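Local structure of phospholethanolamine N-methyltransferase 2 (4KRI) at residues L94-L100 against W159-P165; Y185-I190 against T255-A259; Y327-H331 against Y347-E353. The protein probably methylates phosphomonomethylethanolamine and its dimethyl product with S-adenosylmethionine as methyl donor, toward phosphocholine. All coordinates share one frame. Residue numbers count along the deposited sequence, not the author numbering.

Interaction 1 (L94-L100 against W159-P165)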
loop_
_atom_site.group_PDB
_atom_site.type_symbol
_atom_site.label_atom_id
_atom_site.label_comp_id
_atom_site.label_asym_id
_atom_site.label_seq_id
_atom_site.Cartn_x
_atom_site.Cartn_y
_atom_site.Cartn_z
ATOM N N LEU A 94 -21.394 11.134 11.625
ATOM C CA LEU A 94 -20.602 11.935 10.683
ATOM C C LEU A 94 -21.447 12.591 9.610
ATOM O O LEU A 94 -22.424 12.012 9.143
ATOM C CB LEU A 94 -19.545 11.065 9.991
ATOM C CG LEU A 94 -18.348 10.685 10.866
ATOM C CD1 LEU A 94 -17.616 9.494 10.253
ATOM C CD2 LEU A 94 -17.393 11.864 11.029
ATOM N N ARG A 95 -21.067 13.805 9.223
ATOM C CA ARG A 95 -21.586 14.403 7.994
ATOM C C ARG A 95 -21.069 13.627 6.797
ATOM O O ARG A 95 -20.014 12.998 6.869
ATOM C CB ARG A 95 -21.085 15.842 7.852
ATOM C CG ARG A 95 -21.586 16.775 8.923
ATOM C CD ARG A 95 -20.862 18.120 8.867
ATOM N NE ARG A 95 -21.027 18.774 7.569
ATOM C CZ ARG A 95 -21.212 20.080 7.414
ATOM N NH1 ARG A 95 -21.251 20.872 8.478
ATOM N NH2 ARG A 95 -21.355 20.597 6.199
ATOM N N THR A 96 -21.780 13.692 5.672
ATOM C CA THR A 96 -21.218 13.141 4.447
ATOM C C THR A 96 -19.894 13.864 4.158
ATOM O O THR A 96 -19.787 15.079 4.356
ATOM C CB THR A 96 -22.199 13.243 3.262
ATOM O OG1 THR A 96 -23.356 12.443 3.549
ATOM C CG2 THR A 96 -21.545 12.734 1.975
ATOM N N ASP A 97 -18.897 13.088 3.740
ATOM C CA ASP A 97 -17.498 13.521 3.546
ATOM C C ASP A 97 -16.734 13.690 4.857
ATOM O O ASP A 97 -15.562 14.064 4.842
ATOM C CB ASP A 97 -17.378 14.802 2.714
ATOM C CG ASP A 97 -18.023 14.682 1.358
ATOM O OD1 ASP A 97 -17.942 13.595 0.751
ATOM O OD2 ASP A 97 -18.615 15.685 0.906
ATOM N N GLY A 98 -17.385 13.401 5.976
ATOM C CA GLY A 98 -16.723 13.451 7.272
ATOM C C GLY A 98 -15.686 12.346 7.380
ATOM O O GLY A 98 -15.803 11.311 6.723
ATOM N N VAL A 99 -14.660 12.564 8.198
ATOM C CA VAL A 99 -13.526 11.657 8.230
ATOM C C VAL A 99 -13.518 10.873 9.538
ATOM O O VAL A 99 -13.712 11.444 10.605
ATOM C CB VAL A 99 -12.209 12.443 8.119
ATOM C CG1 VAL A 99 -11.011 11.496 8.209
ATOM C CG2 VAL A 99 -12.180 13.226 6.812
ATOM N N LEU A 100 -13.314 9.559 9.443
ATOM C CA LEU A 100 -13.075 8.728 10.621
ATOM C C LEU A 100 -11.606 8.394 10.692
ATOM O O LEU A 100 -11.053 7.836 9.752
ATOM C CB LEU A 100 -13.881 7.422 10.551
ATOM C CG LEU A 100 -13.541 6.330 11.575
ATOM C CD1 LEU A 100 -13.790 6.796 13.016
ATOM C CD2 LEU A 100 -14.356 5.081 11.285
ATOM N N TRP A 159 -6.616 3.712 10.792
ATOM C CA TRP A 159 -7.366 3.751 9.536
ATOM C C TRP A 159 -7.830 5.170 9.289
ATOM O O TRP A 159 -8.292 5.841 10.201
ATOM C CB TRP A 159 -8.613 2.849 9.609
ATOM C CG TRP A 159 -8.356 1.382 9.495
ATOM C CD1 TRP A 159 -8.520 0.601 8.382
ATOM C CD2 TRP A 159 -7.920 0.505 10.535
ATOM N NE1 TRP A 159 -8.204 -0.711 8.675
ATOM C CE2 TRP A 159 -7.826 -0.791 9.988
ATOM C CE3 TRP A 159 -7.593 0.691 11.883
ATOM C CZ2 TRP A 159 -7.421 -1.896 10.741
ATOM C CZ3 TRP A 159 -7.187 -0.400 12.625
ATOM C CH2 TRP A 159 -7.103 -1.676 12.051
ATOM N N THR A 160 -7.736 5.618 8.047
ATOM C CA THR A 160 -8.331 6.887 7.642
ATOM C C THR A 160 -9.428 6.531 6.655
ATOM O O THR A 160 -9.136 5.974 5.602
ATOM C CB THR A 160 -7.295 7.782 6.918
ATOM O OG1 THR A 160 -6.224 8.110 7.820
ATOM C CG2 THR A 160 -7.947 9.085 6.467
ATOM N N LEU A 161 -10.679 6.848 6.994
ATOM C CA LEU A 161 -11.837 6.501 6.151
ATOM C C LEU A 161 -12.734 7.722 6.017
ATOM O O LEU A 161 -12.720 8.593 6.881
ATOM C CB LEU A 161 -12.632 5.369 6.818
ATOM C CG LEU A 161 -11.863 4.108 7.222
ATOM C CD1 LEU A 161 -12.722 3.224 8.129
ATOM C CD2 LEU A 161 -11.424 3.334 5.997
ATOM N N MET A 162 -13.517 7.792 4.941
ATOM C CA MET A 162 -14.402 8.937 4.736
ATOM C C MET A 162 -15.825 8.464 4.476
ATOM O O MET A 162 -16.035 7.522 3.708
ATOM C CB MET A 162 -13.894 9.764 3.543
ATOM C CG MET A 162 -14.670 11.045 3.278
ATOM S SD MET A 162 -13.776 12.208 2.206
ATOM C CE MET A 162 -12.302 11.234 1.841
ATOM N N LYS A 163 -16.805 9.111 5.101
ATOM C CA LYS A 163 -18.205 8.752 4.873
ATOM C C LYS A 163 -18.653 9.218 3.493
ATOM O O LYS A 163 -18.466 10.383 3.147
ATOM C CB LYS A 163 -19.095 9.417 5.911
ATOM C CG LYS A 163 -20.568 9.027 5.775
ATOM C CD LYS A 163 -21.447 9.789 6.766
ATOM C CE LYS A 163 -22.915 9.438 6.557
ATOM N NZ LYS A 163 -23.808 10.047 7.585
ATOM N N LYS A 164 -19.253 8.318 2.716
ATOM C CA LYS A 164 -19.695 8.634 1.350
ATOM C C LYS A 164 -21.069 8.030 1.079
ATOM O O LYS A 164 -21.481 7.070 1.742
ATOM C CB LYS A 164 -18.698 8.088 0.321
ATOM C CG LYS A 164 -17.336 8.734 0.362
ATOM C CD LYS A 164 -17.404 10.194 -0.063
ATOM C CE LYS A 164 -16.000 10.791 -0.164
ATOM N NZ LYS A 164 -16.023 12.237 -0.528
ATOM N N PRO A 165 -21.800 8.612 0.116
ATOM C CA PRO A 165 -23.077 8.032 -0.318
ATOM C C PRO A 165 -22.845 6.914 -1.337
ATOM O O PRO A 165 -21.908 7.005 -2.140
ATOM C CB PRO A 165 -23.778 9.218 -0.986
ATOM C CG PRO A 165 -22.644 10.027 -1.562
ATOM C CD PRO A 165 -21.532 9.914 -0.524
HETATM O O HOH W 1 -24.850 12.227 5.855
#

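Interaction 2 (Y185-I190 against T255-A259). With SAH (S-adenosyl-L-homocysteine), chain D.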
loop_
_atom_site.group_PDB
_atom_site.type_symbol
_atom_site.label_atom_id
_atom_site.label_comp_id
_atom_site.label_asym_id
_atom_site.label_seq_id
_atom_site.Cartn_x
_atom_site.Cartn_y
_atom_site.Cartn_z
ATOM N N TYR A 185 -3.669 -11.136 -6.633
ATOM C CA TYR A 185 -2.967 -11.163 -5.361
ATOM C C TYR A 185 -3.854 -11.663 -4.221
ATOM O O TYR A 185 -3.939 -11.042 -3.162
ATOM C CB TYR A 185 -2.352 -9.788 -5.060
ATOM C CG TYR A 185 -1.381 -9.312 -6.133
ATOM C CD1 TYR A 185 -0.321 -10.109 -6.558
ATOM C CD2 TYR A 185 -1.536 -8.077 -6.739
ATOM C CE1 TYR A 185 0.560 -9.676 -7.532
ATOM C CE2 TYR A 185 -0.651 -7.638 -7.720
ATOM C CZ TYR A 185 0.390 -8.440 -8.109
ATOM O OH TYR A 185 1.266 -7.998 -9.089
ATOM N N THR A 186 -4.521 -12.788 -4.462
ATOM C CA THR A 186 -5.095 -13.579 -3.377
ATOM C C THR A 186 -3.959 -14.115 -2.531
ATOM O O THR A 186 -2.817 -14.159 -2.980
ATOM C CB THR A 186 -5.867 -14.797 -3.900
ATOM O OG1 THR A 186 -5.002 -15.602 -4.717
ATOM C CG2 THR A 186 -7.084 -14.362 -4.707
ATOM N N ASP A 187 -4.270 -14.550 -1.317
ATOM C CA ASP A 187 -3.237 -15.130 -0.466
ATOM C C ASP A 187 -2.512 -16.302 -1.151
ATOM O O ASP A 187 -1.284 -16.361 -1.154
ATOM C CB ASP A 187 -3.822 -15.555 0.884
ATOM C CG ASP A 187 -4.046 -14.375 1.817
ATOM O OD1 ASP A 187 -3.510 -13.275 1.536
ATOM O OD2 ASP A 187 -4.747 -14.548 2.838
ATOM N N THR A 188 -3.265 -17.219 -1.755
ATOM C CA THR A 188 -2.636 -18.343 -2.448
ATOM C C THR A 188 -1.818 -17.893 -3.655
ATOM O O THR A 188 -0.746 -18.441 -3.928
ATOM C CB THR A 188 -3.656 -19.430 -2.880
ATOM O OG1 THR A 188 -4.678 -18.834 -3.688
ATOM C CG2 THR A 188 -4.287 -20.064 -1.671
ATOM N N GLY A 189 -2.325 -16.907 -4.388
ATOM C CA GLY A 189 -1.573 -16.341 -5.488
ATOM C C GLY A 189 -0.266 -15.720 -5.028
ATOM O O GLY A 189 0.777 -15.907 -5.663
ATOM N N ILE A 190 -0.331 -14.962 -3.936
ATOM C CA ILE A 190 0.859 -14.332 -3.378
ATOM C C ILE A 190 1.900 -15.384 -2.988
ATOM O O ILE A 190 3.054 -15.299 -3.397
ATOM C CB ILE A 190 0.511 -13.446 -2.163
ATOM C CG1 ILE A 190 -0.234 -12.186 -2.632
ATOM C CG2 ILE A 190 1.760 -13.047 -1.429
ATOM C CD1 ILE A 190 -0.884 -11.414 -1.490
ATOM N N THR A 255 -4.054 -5.124 0.773
ATOM C CA THR A 255 -3.957 -5.528 2.171
ATOM C C THR A 255 -3.457 -6.959 2.307
ATOM O O THR A 255 -2.810 -7.288 3.299
ATOM C CB THR A 255 -5.289 -5.397 2.928
ATOM O OG1 THR A 255 -6.357 -5.872 2.102
ATOM C CG2 THR A 255 -5.532 -3.944 3.319
ATOM N N ASN A 256 -3.767 -7.815 1.337
ATOM C CA ASN A 256 -3.205 -9.165 1.329
ATOM C C ASN A 256 -1.673 -9.155 1.315
ATOM O O ASN A 256 -1.034 -9.893 2.071
ATOM C CB ASN A 256 -3.711 -9.985 0.144
ATOM C CG ASN A 256 -5.124 -10.472 0.328
ATOM O OD1 ASN A 256 -5.648 -10.484 1.437
ATOM N ND2 ASN A 256 -5.745 -10.911 -0.770
ATOM N N MET A 257 -1.100 -8.311 0.461
ATOM C CA MET A 257 0.346 -8.157 0.364
ATOM C C MET A 257 0.927 -7.583 1.646
ATOM O O MET A 257 1.873 -8.129 2.225
ATOM C CB MET A 257 0.702 -7.203 -0.789
ATOM C CG MET A 257 0.521 -7.778 -2.157
ATOM S SD MET A 257 1.791 -9.015 -2.466
ATOM C CE MET A 257 1.846 -9.007 -4.233
ATOM N N LEU A 258 0.365 -6.467 2.097
ATOM C CA LEU A 258 0.974 -5.770 3.215
ATOM C C LEU A 258 0.790 -6.525 4.529
ATOM O O LEU A 258 1.617 -6.411 5.433
ATOM C CB LEU A 258 0.453 -4.333 3.312
ATOM C CG LEU A 258 1.566 -3.383 3.764
ATOM C CD1 LEU A 258 2.598 -3.253 2.665
ATOM C CD2 LEU A 258 1.030 -2.023 4.172
ATOM N N ALA A 259 -0.273 -7.323 4.636
ATOM C CA ALA A 259 -0.436 -8.159 5.822
ATOM C C ALA A 259 0.805 -9.024 6.040
ATOM O O ALA A 259 1.246 -9.219 7.185
ATOM C CB ALA A 259 -1.668 -9.039 5.683
HETATM N N SAH D . 7.957 -4.464 -5.275
HETATM C CA SAH D . 7.615 -5.807 -4.738
HETATM C CB SAH D . 6.134 -6.183 -5.135
HETATM C CG SAH D . 5.838 -6.424 -6.611
HETATM S SD SAH D . 4.081 -6.796 -6.916
HETATM C C SAH D . 8.624 -6.817 -5.117
HETATM O O SAH D . 9.634 -6.484 -5.720
HETATM O OXT SAH D . 8.557 -7.933 -4.627
HETATM C "C5'" SAH D . 3.252 -5.249 -7.325
HETATM C "C4'" SAH D . 2.645 -4.575 -6.229
HETATM O "O4'" SAH D . 2.222 -3.258 -6.673
HETATM C "C3'" SAH D . 1.401 -5.264 -5.815
HETATM O "O3'" SAH D . 1.531 -5.652 -4.465
HETATM C "C2'" SAH D . 0.330 -4.278 -5.964
HETATM O "O2'" SAH D . -0.637 -4.361 -4.943
HETATM C "C1'" SAH D . 1.074 -2.983 -5.936
HETATM N N9 SAH D . 0.287 -1.837 -6.509
HETATM C C8 SAH D . -0.295 -1.776 -7.729
HETATM N N7 SAH D . -0.833 -0.561 -7.874
HETATM C C5 SAH D . -0.580 0.160 -6.762
HETATM C C6 SAH D . -0.900 1.467 -6.373
HETATM N N6 SAH D . -1.625 2.305 -7.191
HETATM N N1 SAH D . -0.482 1.884 -5.157
HETATM C C2 SAH D . 0.220 1.086 -4.346
HETATM N N3 SAH D . 0.549 -0.171 -4.694
HETATM C C4 SAH D . 0.151 -0.660 -5.884
HETATM O O HOH W 2 -2.260 -12.047 3.254
HETATM O O HOH W 3 -5.256 -11.771 3.846
#

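Interaction 3 (Y327-H331 against Y347-E353). With 1SH (2-(methylamino)ethyl dihydrogen phosphate), chain E.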
loop_
_atom_site.group_PDB
_atom_site.type_symbol
_atom_site.label_atom_id
_atom_site.label_comp_id
_atom_site.label_asym_id
_atom_site.label_seq_id
_atom_site.Cartn_x
_atom_site.Cartn_y
_atom_site.Cartn_z
ATOM N N TYR A 327 6.833 -4.049 -16.157
ATOM C CA TYR A 327 6.447 -4.707 -17.409
ATOM C C TYR A 327 6.086 -3.594 -18.381
ATOM O O TYR A 327 5.436 -2.620 -17.986
ATOM C CB TYR A 327 5.220 -5.609 -17.204
ATOM C CG TYR A 327 5.459 -6.931 -16.485
ATOM C CD1 TYR A 327 6.725 -7.313 -16.060
ATOM C CD2 TYR A 327 4.397 -7.809 -16.247
ATOM C CE1 TYR A 327 6.926 -8.535 -15.398
ATOM C CE2 TYR A 327 4.592 -9.035 -15.609
ATOM C CZ TYR A 327 5.854 -9.389 -15.187
ATOM O OH TYR A 327 6.034 -10.603 -14.549
ATOM N N GLY A 328 6.505 -3.725 -19.638
ATOM C CA GLY A 328 6.125 -2.773 -20.670
ATOM C C GLY A 328 5.713 -3.482 -21.943
ATOM O O GLY A 328 5.737 -4.713 -22.015
ATOM N N VAL A 329 5.327 -2.711 -22.954
ATOM C CA VAL A 329 4.965 -3.309 -24.236
ATOM C C VAL A 329 6.078 -3.042 -25.248
ATOM O O VAL A 329 6.680 -1.960 -25.258
ATOM C CB VAL A 329 3.597 -2.798 -24.744
ATOM C CG1 VAL A 329 3.597 -1.288 -24.899
ATOM C CG2 VAL A 329 3.214 -3.478 -26.052
ATOM N N GLY A 330 6.369 -4.050 -26.068
ATOM C CA GLY A 330 7.418 -3.965 -27.062
ATOM C C GLY A 330 6.894 -3.420 -28.373
ATOM O O GLY A 330 5.812 -2.820 -28.426
ATOM N N HIS A 331 7.658 -3.620 -29.438
ATOM C CA HIS A 331 7.292 -3.044 -30.724
ATOM C C HIS A 331 6.868 -4.085 -31.752
ATOM O O HIS A 331 6.712 -3.768 -32.928
ATOM C CB HIS A 331 8.432 -2.182 -31.269
ATOM C CG HIS A 331 8.665 -0.938 -30.471
ATOM N ND1 HIS A 331 9.442 -0.919 -29.332
ATOM C CD2 HIS A 331 8.198 0.324 -30.631
ATOM C CE1 HIS A 331 9.456 0.304 -28.833
ATOM N NE2 HIS A 331 8.709 1.078 -29.601
ATOM N N TYR A 347 -3.327 -4.816 -16.993
ATOM C CA TYR A 347 -2.111 -4.020 -17.098
ATOM C C TYR A 347 -2.304 -2.848 -18.053
ATOM O O TYR A 347 -2.952 -2.984 -19.100
ATOM C CB TYR A 347 -0.944 -4.864 -17.593
ATOM C CG TYR A 347 -0.426 -5.889 -16.605
ATOM C CD1 TYR A 347 -0.596 -5.731 -15.239
ATOM C CD2 TYR A 347 0.248 -7.012 -17.056
ATOM C CE1 TYR A 347 -0.099 -6.687 -14.346
ATOM C CE2 TYR A 347 0.739 -7.960 -16.189
ATOM C CZ TYR A 347 0.565 -7.799 -14.837
ATOM O OH TYR A 347 1.072 -8.764 -13.992
ATOM N N TYR A 348 -1.737 -1.702 -17.680
ATOM C CA TYR A 348 -1.686 -0.536 -18.558
ATOM C C TYR A 348 -0.245 -0.359 -19.008
ATOM O O TYR A 348 0.539 0.347 -18.366
ATOM C CB TYR A 348 -2.204 0.711 -17.821
ATOM C CG TYR A 348 -3.682 0.615 -17.523
ATOM C CD1 TYR A 348 -4.619 0.940 -18.488
ATOM C CD2 TYR A 348 -4.136 0.154 -16.296
ATOM C CE1 TYR A 348 -5.968 0.836 -18.235
ATOM C CE2 TYR A 348 -5.489 0.048 -16.035
ATOM C CZ TYR A 348 -6.397 0.394 -17.008
ATOM O OH TYR A 348 -7.747 0.298 -16.767
ATOM N N LEU A 349 0.119 -1.028 -20.099
ATOM C CA LEU A 349 1.523 -1.050 -20.530
ATOM C C LEU A 349 1.928 0.130 -21.403
ATOM O O LEU A 349 1.160 0.597 -22.257
ATOM C CB LEU A 349 1.842 -2.344 -21.280
ATOM C CG LEU A 349 1.549 -3.651 -20.548
ATOM C CD1 LEU A 349 1.759 -4.824 -21.508
ATOM C CD2 LEU A 349 2.415 -3.787 -19.294
ATOM N N LYS A 350 3.158 0.588 -21.192
ATOM C CA LYS A 350 3.751 1.652 -21.993
ATOM C C LYS A 350 5.077 1.174 -22.560
ATOM O O LYS A 350 5.641 0.186 -22.078
ATOM C CB LYS A 350 4.021 2.875 -21.118
ATOM C CG LYS A 350 2.805 3.453 -20.435
ATOM C CD LYS A 350 2.540 4.844 -20.949
ATOM C CE LYS A 350 1.832 5.695 -19.920
ATOM N NZ LYS A 350 0.428 5.273 -19.673
ATOM N N ASN A 351 5.585 1.885 -23.567
ATOM C CA ASN A 351 6.937 1.631 -24.060
ATOM C C ASN A 351 7.916 2.653 -23.498
ATOM O O ASN A 351 7.509 3.557 -22.761
ATOM C CB ASN A 351 6.983 1.564 -25.600
ATOM C CG ASN A 351 6.570 2.869 -26.263
ATOM O OD1 ASN A 351 6.828 3.956 -25.754
ATOM N ND2 ASN A 351 5.946 2.762 -27.432
ATOM N N LEU A 352 9.201 2.509 -23.807
ATOM C CA LEU A 352 10.199 3.391 -23.201
ATOM C C LEU A 352 10.062 4.830 -23.694
ATOM O O LEU A 352 10.321 5.784 -22.941
ATOM C CB LEU A 352 11.615 2.878 -23.464
ATOM C CG LEU A 352 12.074 1.674 -22.635
ATOM C CD1 LEU A 352 13.489 1.264 -23.022
ATOM C CD2 LEU A 352 12.002 1.987 -21.164
ATOM N N GLU A 353 9.657 4.975 -24.950
ATOM C CA GLU A 353 9.460 6.294 -25.539
ATOM C C GLU A 353 8.423 7.042 -24.726
ATOM O O GLU A 353 8.563 8.235 -24.463
ATOM C CB GLU A 353 8.972 6.171 -26.990
ATOM C CG GLU A 353 9.930 5.462 -27.942
ATOM C CD GLU A 353 9.214 4.741 -29.085
ATOM O OE1 GLU A 353 8.211 5.278 -29.599
ATOM O OE2 GLU A 353 9.654 3.633 -29.471
HETATM O O4 1SH E . 4.028 -12.221 -14.510
HETATM P P1 1SH E . 2.662 -12.012 -13.863
HETATM O O1 1SH E . 1.716 -11.329 -14.770
HETATM O O3 1SH E . 2.077 -13.409 -13.429
HETATM O O2 1SH E . 2.852 -11.081 -12.596
HETATM C C1 1SH E . 3.762 -11.420 -11.685
HETATM C C2 1SH E . 4.050 -10.377 -10.613
HETATM N N1 1SH E . 4.670 -9.154 -11.038
HETATM C C3 1SH E . 4.691 -8.272 -9.927
HETATM O O HOH W 4 4.620 -0.031 -18.709
HETATM O O HOH W 5 8.976 -0.790 -24.289
HETATM O O HOH W 6 5.317 -0.021 -28.334
#

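Interaction 1 (L94-L100 against W159-P165)
Strands 98-100 and 159-165 run antiparallel in the N-terminal part of the sheet, their axes 4.6 Å apart at closest and their directions 149° apart. V99 and M162 form a non-hydrogen-bonded pair (CA to CA 4.5 Å). L100 and L161 form the hydrogen-bonded pair next to it: L100 N to L161 O at 2.8 Å and L161 N to L100 O at 3.0 Å. A type II turn from R95 to G98, closed by G98 N to R95 O at 2.8 Å, brings the chain into this pairing; at its end K163 N donates to G98 O (2.9 Å, 167°) and D97 N to K163 O (2.8 Å, 147°). V99 and M162 lie on one face, where helix 5-18 packs; L100 and L161 on the other, L100 CD2 to L161 CD1 at 4.0 Å. The fully extended K163, which also pairs with E129 and bonds L91 O, passes the turn to bond L94 O with NZ at 2.9 Å. D97 OD1 makes a salt bridge with K164 NZ at 2.7 Å.

Interaction 2 (Y185-I190 against T255-A259)
M257 and N256, neighbours in the first turn of helix 255-268, lose 77 and 75 Å² to this contact; Y185, just before helix 187-197, loses 47 Å². The direct polar contact of N256 is ND2 donating to Y185 O at 3.0 Å with an N-H...O angle of 165°, tying a loop carbonyl to the helix. On the Y185 side, M257 CE sits 3.7 Å from the centroid of the Y185 ring and 26° off its normal, a CH-pi contact over the face, while M257 SD lies obliquely at 5.2 Å, giving a Met-aromatic pair. I190 fills in beside them, CD1 reaching N256 CB at 3.6 Å and M257 SD at 3.7 Å. T186 is the N-cap of its helix, OG1 accepting from G189 N at 3.0 Å. The Y185 hydroxyl bonds H301. Both M257 and Y185 meet the ribose of S-adenosylhomocysteine, with M257 CG 3.3 Å from O3' and Y185 CE2 3.7 Å from C3'. The arrangement is a wall of the cofactor pocket of a Rossmann-like methyltransferase.

Interaction 3 (Y327-H331 against Y347-E353)
The end of strand 320-329 meets the segment 347-353, which leads into helix 352-362, at the phosphobase pocket of the methyltransferase fold. The principal bump is L349: its side chain presses against Y327, with CD2 3.9 Å from Y327 CB, and against V329, CB to CB at 3.9 Å, while F338 and V342 of helix 336-345 close over it. G328 gives a flat place for the K350 carbonyl, whose O comes 3.3 Å from G328 CA; an ideal CB here would lie 2.8 Å from that oxygen, a clash. The same oxygen accepts from V329 N at 3.0 Å. Beyond L349 the rings of Y327 and Y347 meet obliquely, Y327 CD2 to Y347 CE2 at 3.7 Å and planes at 83°, and both hydroxyls donate hydrogen bonds to the phosphate of the bound 2-(methylamino)ethyl dihydrogen phosphate, Y327 OH to its O4 (2.6 Å) and Y347 OH to its O1 (2.8 Å). A water joins Y327 O and K350 N. Farther out, H331 NE2 donates to E353 OE2 at 2.7 Å.

In the fold
The three contacts follow one another along the chain, each closing before the next opens. Interactions 2 and 3 belong to the active site: their centres are 25 Å apart and their nearest atoms about 5 Å; they do not touch, but both line the pockets of the bound ligands. Y185 of interaction 2 lines both pockets, while Y327 and Y347 of interaction 3 hold the phosphate. H301 joins them further, bonding the Y185 hydroxyl and meeting Y347 edge-to-face. Interaction 1 pairs strand 98-105 with strand 156-166, away from the ligands; its centre is 27 Å from that of interaction 2 and 37 Å from that of interaction 3, with nearest atoms about 7 Å and about 21 Å apart. Helix 114-124 touches both W159 and T255.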